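Local coordinates for SusD superfamily protein (Bacteroides vulgatus, PDB 3MYV) that probably binds saccharides at the outer membrane as a SusD-family partner in glycan uptake, and carries a bound sodium ion, at residues Leu432-Glu436 and Asp437-Phe441; Leu70-Gly73 and Ser74-Gly77; Glu169-Glu172 and Glu173-Thr176. All blocks are in the same frame, centred on the assembly; numbering follows the deposited sequence.

Contact 1. Residues Leu432-Glu436 and Asp437-Phe441; sequences LPIPE and DQFIF
Phe439 folds back over the chain that precedes it, and the tight part of this contact is gathered round its ring. CD2 lies 3.2 Å from the carbonyl O of Glu436, while CZ, at the far end of the ring, reaches Ile434 CG2 at 4.0 Å; both approach the ring obliquely. The first torsion (chi1 -53°) sets CG beside the backbone N and directs the ring back along the chain. Ile434 CG2 also receives the aliphatic part of Gln438, whose CG comes to 3.8 Å, the two side chains crossing at about a right angle. The chain here makes a type I beta turn from Pro435 to Gln438, closed by a hydrogen bond from Gln438 N to Pro435 O (3.0 Å); Phe439 N makes a second one to Glu436 O (3.0 Å), leading into the short helix 438-441. With Phe439 replaced, an alanine here is likely to leave Ile434 CG2 short of apolar cover and to lose the ring's contact with Glu436 O. The looser, more exposed side holds Asp437, whose OD1 approaches Pro435 CB at 3.5 Å, and Glu436, whose side chain starts away from the following residues.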
loop_
_atom_site.group_PDB
_atom_site.type_symbol
_atom_site.label_atom_id
_atom_site.label_comp_id
_atom_site.label_asym_id
_atom_site.label_seq_id
_atom_site.Cartn_x
_atom_site.Cartn_y
_atom_site.Cartn_z
ATOM N N LEU A 432 8.941 11.940 4.395
ATOM C CA LEU A 432 9.783 11.698 5.574
ATOM C C LEU A 432 11.158 12.292 5.381
ATOM O O LEU A 432 11.608 12.484 4.232
ATOM C CB LEU A 432 9.941 10.205 5.830
ATOM C CG LEU A 432 8.712 9.463 6.334
ATOM C CD1 LEU A 432 8.971 7.981 6.238
ATOM C CD2 LEU A 432 8.276 9.861 7.766
ATOM N N PRO A 433 11.838 12.622 6.497
ATOM C CA PRO A 433 13.215 13.067 6.330
ATOM C C PRO A 433 14.184 11.893 6.078
ATOM O O PRO A 433 13.932 10.748 6.489
ATOM C CB PRO A 433 13.515 13.738 7.658
ATOM C CG PRO A 433 12.731 12.890 8.651
ATOM C CD PRO A 433 11.453 12.551 7.919
ATOM N N ILE A 434 15.270 12.197 5.378
ATOM C CA ILE A 434 16.395 11.292 5.233
ATOM C C ILE A 434 17.007 11.092 6.641
ATOM O O ILE A 434 17.259 12.088 7.342
ATOM C CB ILE A 434 17.467 11.870 4.243
ATOM C CG1 ILE A 434 16.872 12.203 2.855
ATOM C CG2 ILE A 434 18.660 10.898 4.124
ATOM C CD1 ILE A 434 16.221 11.049 2.114
ATOM N N PRO A 435 17.225 9.837 7.065
ATOM C CA PRO A 435 17.815 9.592 8.390
ATOM C C PRO A 435 19.180 10.242 8.533
ATOM O O PRO A 435 20.012 10.162 7.618
ATOM C CB PRO A 435 17.950 8.066 8.458
ATOM C CG PRO A 435 16.948 7.565 7.463
ATOM C CD PRO A 435 16.853 8.578 6.393
ATOM N N GLU A 436 19.410 10.840 9.690
ATOM C CA GLU A 436 20.620 11.608 9.960
ATOM C C GLU A 436 21.891 10.778 9.682
ATOM O O GLU A 436 22.881 11.297 9.143
ATOM C CB GLU A 436 20.604 12.089 11.409
ATOM C CG GLU A 436 21.810 12.916 11.828
ATOM C CD GLU A 436 21.728 13.397 13.277
ATOM O OE1 GLU A 436 21.881 12.568 14.206
ATOM O OE2 GLU A 436 21.541 14.611 13.482
ATOM N N ASP A 437 21.854 9.488 10.017
ATOM C CA ASP A 437 23.056 8.666 9.854
ATOM C C ASP A 437 23.514 8.451 8.422
ATOM O O ASP A 437 24.678 8.084 8.208
ATOM C CB ASP A 437 22.995 7.348 10.638
ATOM C CG ASP A 437 21.949 6.406 10.146
ATOM O OD1 ASP A 437 21.149 6.756 9.245
ATOM O OD2 ASP A 437 21.924 5.283 10.703
ATOM N N GLN A 438 22.640 8.713 7.433
ATOM C CA GLN A 438 23.098 8.748 6.042
ATOM C C GLN A 438 24.187 9.796 5.782
ATOM O O GLN A 438 25.009 9.596 4.894
ATOM C CB GLN A 438 21.919 8.974 5.071
ATOM C CG GLN A 438 20.840 7.931 5.231
ATOM C CD GLN A 438 21.366 6.499 5.335
ATOM O OE1 GLN A 438 21.363 5.876 6.429
ATOM N NE2 GLN A 438 21.817 5.969 4.209
ATOM N N PHE A 439 24.231 10.873 6.552
ATOM C CA PHE A 439 25.217 11.946 6.326
ATOM C C PHE A 439 26.632 11.635 6.833
ATOM O O PHE A 439 27.571 12.385 6.551
ATOM C CB PHE A 439 24.672 13.297 6.843
ATOM C CG PHE A 439 23.317 13.613 6.283
ATOM C CD1 PHE A 439 23.161 13.873 4.930
ATOM C CD2 PHE A 439 22.189 13.579 7.081
ATOM C CE1 PHE A 439 21.906 14.132 4.392
ATOM C CE2 PHE A 439 20.927 13.846 6.547
ATOM C CZ PHE A 439 20.783 14.097 5.206
ATOM N N ILE A 440 26.785 10.510 7.546
ATOM C CA ILE A 440 28.097 10.046 8.012
ATOM C C ILE A 440 28.983 9.776 6.786
ATOM O O ILE A 440 30.065 10.365 6.645
ATOM C CB ILE A 440 27.949 8.788 8.917
ATOM C CG1 ILE A 440 27.239 9.150 10.235
ATOM C CG2 ILE A 440 29.340 8.122 9.194
ATOM C CD1 ILE A 440 26.954 7.956 11.156
ATOM N N PHE A 441 28.498 8.946 5.859
ATOM C CA PHE A 441 29.278 8.586 4.668
ATOM C C PHE A 441 28.995 9.488 3.468
ATOM O O PHE A 441 29.805 9.553 2.553
ATOM C CB PHE A 441 29.031 7.103 4.256
ATOM C CG PHE A 441 29.607 6.107 5.213
ATOM C CD1 PHE A 441 30.952 6.126 5.538
ATOM C CD2 PHE A 441 28.804 5.150 5.799
ATOM C CE1 PHE A 441 31.484 5.206 6.430
ATOM C CE2 PHE A 441 29.334 4.231 6.699
ATOM C CZ PHE A 441 30.670 4.268 7.018
#

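Contact 2. Residues Leu70-Gly73 and Ser74-Gly77; sequences LNAG and SLWG
Gly73 and Ser74 sit at the corner of a tight turn that joins Ala72 to Leu75, and with Ala72 they bury the most surface here. The turn is closed by Leu75 N giving a hydrogen bond to Ala72 O at 3.2 Å. Gly73 has a phi of 59° with a psi of -127°, and the positive phi by itself favours glycine. Ser74 follows, and its OG, turned to lie beside its own backbone N (chi1 -63°), rests 3.4 Å from Gly73 C. The bend is thus a four-residue beta turn whose second residue resembles that of a type II' turn, in the loop that leads from helix 56-61 to helix 77-94 of the helical, TPR-like part of the SusD fold. Ala72 contributes from both ends: its O also meets Leu75 CG at 3.3 Å, and its CB lies 4.4 Å from Leu75 CD1. The rest of Leu75 is buried against Ala36, Met37 and Tyr40 of helix 36-43, whereas Ala72 leans on Leu432. Farther out, Leu70 CD2 comes within 4.3 Å of Trp76 CB, a light apolar touch, and the Trp76 indole leads away from the turn to meet Phe128 edge-to-face.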
loop_
_atom_site.group_PDB
_atom_site.type_symbol
_atom_site.label_atom_id
_atom_site.label_comp_id
_atom_site.label_asym_id
_atom_site.label_seq_id
_atom_site.Cartn_x
_atom_site.Cartn_y
_atom_site.Cartn_z
ATOM N N LEU A 70 12.994 9.090 12.775
ATOM C CA LEU A 70 11.957 9.192 11.728
ATOM C C LEU A 70 10.556 8.987 12.307
ATOM O O LEU A 70 9.628 9.595 11.817
ATOM C CB LEU A 70 12.203 8.279 10.541
ATOM C CG LEU A 70 12.991 8.872 9.365
ATOM C CD1 LEU A 70 14.384 9.425 9.771
ATOM C CD2 LEU A 70 13.103 7.859 8.239
ATOM N N ASN A 71 10.407 8.168 13.348
ATOM C CA ASN A 71 9.094 7.899 13.940
ATOM C C ASN A 71 8.143 7.397 12.859
ATOM O O ASN A 71 6.986 7.835 12.762
ATOM C CB ASN A 71 8.509 9.132 14.648
ATOM C CG ASN A 71 9.426 9.699 15.738
ATOM O OD1 ASN A 71 10.200 8.977 16.337
ATOM N ND2 ASN A 71 9.301 10.994 16.015
ATOM N N ALA A 72 8.636 6.447 12.067
ATOM C CA ALA A 72 7.870 5.870 10.972
ATOM C C ALA A 72 8.246 4.407 10.784
ATOM O O ALA A 72 8.536 3.962 9.678
ATOM C CB ALA A 72 8.073 6.685 9.656
ATOM N N GLY A 73 8.232 3.656 11.879
ATOM C CA GLY A 73 8.565 2.246 11.822
ATOM C C GLY A 73 9.977 2.034 11.286
ATOM O O GLY A 73 10.919 2.622 11.797
ATOM N N SER A 74 10.102 1.201 10.255
ATOM C CA SER A 74 11.375 0.963 9.530
ATOM C C SER A 74 11.261 1.261 8.029
ATOM O O SER A 74 11.855 0.565 7.169
ATOM C CB SER A 74 11.783 -0.490 9.726
ATOM O OG SER A 74 12.026 -0.719 11.100
ATOM N N LEU A 75 10.505 2.299 7.711
ATOM C CA LEU A 75 10.119 2.566 6.316
ATOM C C LEU A 75 11.310 3.011 5.464
ATOM O O LEU A 75 11.225 2.993 4.244
ATOM C CB LEU A 75 8.960 3.570 6.250
ATOM C CG LEU A 75 7.586 3.036 6.710
ATOM C CD1 LEU A 75 6.421 4.108 6.558
ATOM C CD2 LEU A 75 7.262 1.747 5.967
ATOM N N TRP A 76 12.435 3.350 6.095
ATOM C CA TRP A 76 13.691 3.497 5.337
ATOM C C TRP A 76 14.475 2.206 5.368
ATOM O O TRP A 76 14.771 1.626 4.324
ATOM C CB TRP A 76 14.577 4.605 5.922
ATOM C CG TRP A 76 15.959 4.751 5.299
ATOM C CD1 TRP A 76 17.094 4.070 5.657
ATOM C CD2 TRP A 76 16.369 5.692 4.292
ATOM N NE1 TRP A 76 18.161 4.496 4.909
ATOM C CE2 TRP A 76 17.757 5.504 4.079
ATOM C CE3 TRP A 76 15.698 6.646 3.532
ATOM C CZ2 TRP A 76 18.500 6.265 3.147
ATOM C CZ3 TRP A 76 16.433 7.420 2.607
ATOM C CH2 TRP A 76 17.814 7.212 2.415
ATOM N N GLY A 77 14.873 1.795 6.570
ATOM C CA GLY A 77 15.779 0.660 6.717
ATOM C C GLY A 77 15.326 -0.668 6.145
ATOM O O GLY A 77 16.122 -1.412 5.546
#

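Contact 3. Residues Glu169-Glu172 and Glu173-Thr176; sequences ETLE and EAVT
Glu169 to Thr176 form two turns of regular alpha helix, in which Glu173 N, Ala174 N and Val175 N bond to the carbonyls of Glu169, Thr170 and Leu171, the middle bond measuring 2.9 Å from Ala174 N to Thr170 O. At the exposed edge, Glu173 CG stands anti to the backbone N (chi1 -176°) and the chain beyond it is extended, though part of this side chain also touches Met114. A water donates to its OE1 and, more weakly, to Glu169 O at 3.2 Å, so that the Glu169 carbonyl takes the helical N-H and a water together. The other face is apolar, with Leu171 CD1 4.3 Å from Ala174 CB and two neighbouring helices packed against it. Separately, the Val175 methyl CG2 lies beside the carbonyl Leu171 O, at 3.4 Å. This amphipathic stretch belongs to helix 160-177 in the helical, TPR-like part of the SusD fold. It packs on helix 103-128 through Thr170, Leu171, Glu173 and Ala174, and on helix 189-202 through Leu171, Glu172 and Val175; the Glu172 carboxylate, through OE2, is hydrogen-bonded to Tyr200 OH of that second helix. Near the C-terminal end, Thr176 OG1 turns back to give a hydrogen bond to Glu173 O at 2.7 Å, in the carbonyl plane and on a lone pair. With OG1 so placed (chi1 68°), the methyl CG2 sits against Glu172 O at 3.5 Å.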
loop_
_atom_site.group_PDB
_atom_site.type_symbol
_atom_site.label_atom_id
_atom_site.label_comp_id
_atom_site.label_asym_id
_atom_site.label_seq_id
_atom_site.Cartn_x
_atom_site.Cartn_y
_atom_site.Cartn_z
ATOM N N GLU A 169 10.034 -0.334 -15.710
ATOM C CA GLU A 169 10.791 -1.240 -16.589
ATOM C C GLU A 169 11.015 -2.581 -15.910
ATOM O O GLU A 169 10.914 -3.634 -16.538
ATOM C CB GLU A 169 12.151 -0.654 -16.956
ATOM C CG GLU A 169 12.171 0.183 -18.198
ATOM C CD GLU A 169 13.574 0.720 -18.536
ATOM O OE1 GLU A 169 14.591 0.025 -18.257
ATOM O OE2 GLU A 169 13.640 1.852 -19.071
ATOM N N THR A 170 11.361 -2.520 -14.635
ATOM C CA THR A 170 11.576 -3.716 -13.836
ATOM C C THR A 170 10.316 -4.573 -13.737
ATOM O O THR A 170 10.348 -5.788 -13.957
ATOM C CB THR A 170 12.059 -3.326 -12.444
ATOM O OG1 THR A 170 13.312 -2.672 -12.578
ATOM C CG2 THR A 170 12.217 -4.553 -11.570
ATOM N N LEU A 171 9.198 -3.937 -13.419
ATOM C CA LEU A 171 7.958 -4.661 -13.245
ATOM C C LEU A 171 7.393 -5.146 -14.593
ATOM O O LEU A 171 6.903 -6.260 -14.664
ATOM C CB LEU A 171 6.985 -3.781 -12.449
ATOM C CG LEU A 171 5.879 -4.359 -11.593
ATOM C CD1 LEU A 171 6.260 -5.596 -10.808
ATOM C CD2 LEU A 171 5.392 -3.196 -10.718
ATOM N N GLU A 172 7.530 -4.366 -15.676
ATOM C CA GLU A 172 7.107 -4.825 -16.999
ATOM C C GLU A 172 7.868 -6.114 -17.370
ATOM O O GLU A 172 7.265 -7.087 -17.824
ATOM C CB GLU A 172 7.296 -3.726 -18.071
ATOM C CG GLU A 172 6.357 -2.546 -17.877
ATOM C CD GLU A 172 6.679 -1.363 -18.794
ATOM O OE1 GLU A 172 7.825 -1.258 -19.272
ATOM O OE2 GLU A 172 5.785 -0.524 -19.020
ATOM N N GLU A 173 9.174 -6.145 -17.112
ATOM C CA GLU A 173 9.944 -7.358 -17.359
ATOM C C GLU A 173 9.558 -8.510 -16.410
ATOM O O GLU A 173 9.398 -9.657 -16.858
ATOM C CB GLU A 173 11.444 -7.077 -17.337
ATOM C CG GLU A 173 12.249 -8.297 -17.675
ATOM C CD GLU A 173 13.746 -8.086 -17.664
ATOM O OE1 GLU A 173 14.208 -6.922 -17.531
ATOM O OE2 GLU A 173 14.449 -9.111 -17.788
ATOM N N ALA A 174 9.401 -8.210 -15.125
ATOM C CA ALA A 174 9.009 -9.209 -14.117
ATOM C C ALA A 174 7.756 -9.978 -14.538
ATOM O O ALA A 174 7.702 -11.222 -14.463
ATOM C CB ALA A 174 8.787 -8.544 -12.745
ATOM N N VAL A 175 6.747 -9.228 -14.971
ATOM C CA VAL A 175 5.478 -9.799 -15.398
ATOM C C VAL A 175 5.718 -10.839 -16.487
ATOM O O VAL A 175 5.096 -11.899 -16.473
ATOM C CB VAL A 175 4.478 -8.705 -15.865
ATOM C CG1 VAL A 175 3.276 -9.354 -16.652
ATOM C CG2 VAL A 175 3.954 -7.891 -14.655
ATOM N N THR A 176 6.632 -10.566 -17.428
ATOM C CA THR A 176 6.826 -11.506 -18.526
ATOM C C THR A 176 7.460 -12.804 -18.027
ATOM O O THR A 176 7.297 -13.827 -18.665
ATOM C CB THR A 176 7.689 -10.926 -19.691
ATOM O OG1 THR A 176 9.040 -10.748 -19.258
ATOM C CG2 THR A 176 7.099 -9.583 -20.212
HETATM O O HOH W 1 13.934 -4.620 -16.642
#

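Overall arrangement
Along the chain the order is contact 2, contact 3, contact 1. Contacts 1 and 2, with centres about 12 Å apart, touch although more than 350 residues separate them: Trp76, in the loop just before helix 77-94, packs against Pro435 and Ile434, with Pro435 CD 3.6 Å from Trp76 CD2, and Leu70 meets Pro433. The C-terminal loop before helix 438-441 is thereby laid against the N-terminal helical part of the fold. Contact 3 lies apart on helix 160-177, its centre about 28 Å from that of contact 2 and 31 Å from that of contact 1. Helix 103-128, on which contact 3 packs, also reaches contact 2 at its C-terminal end.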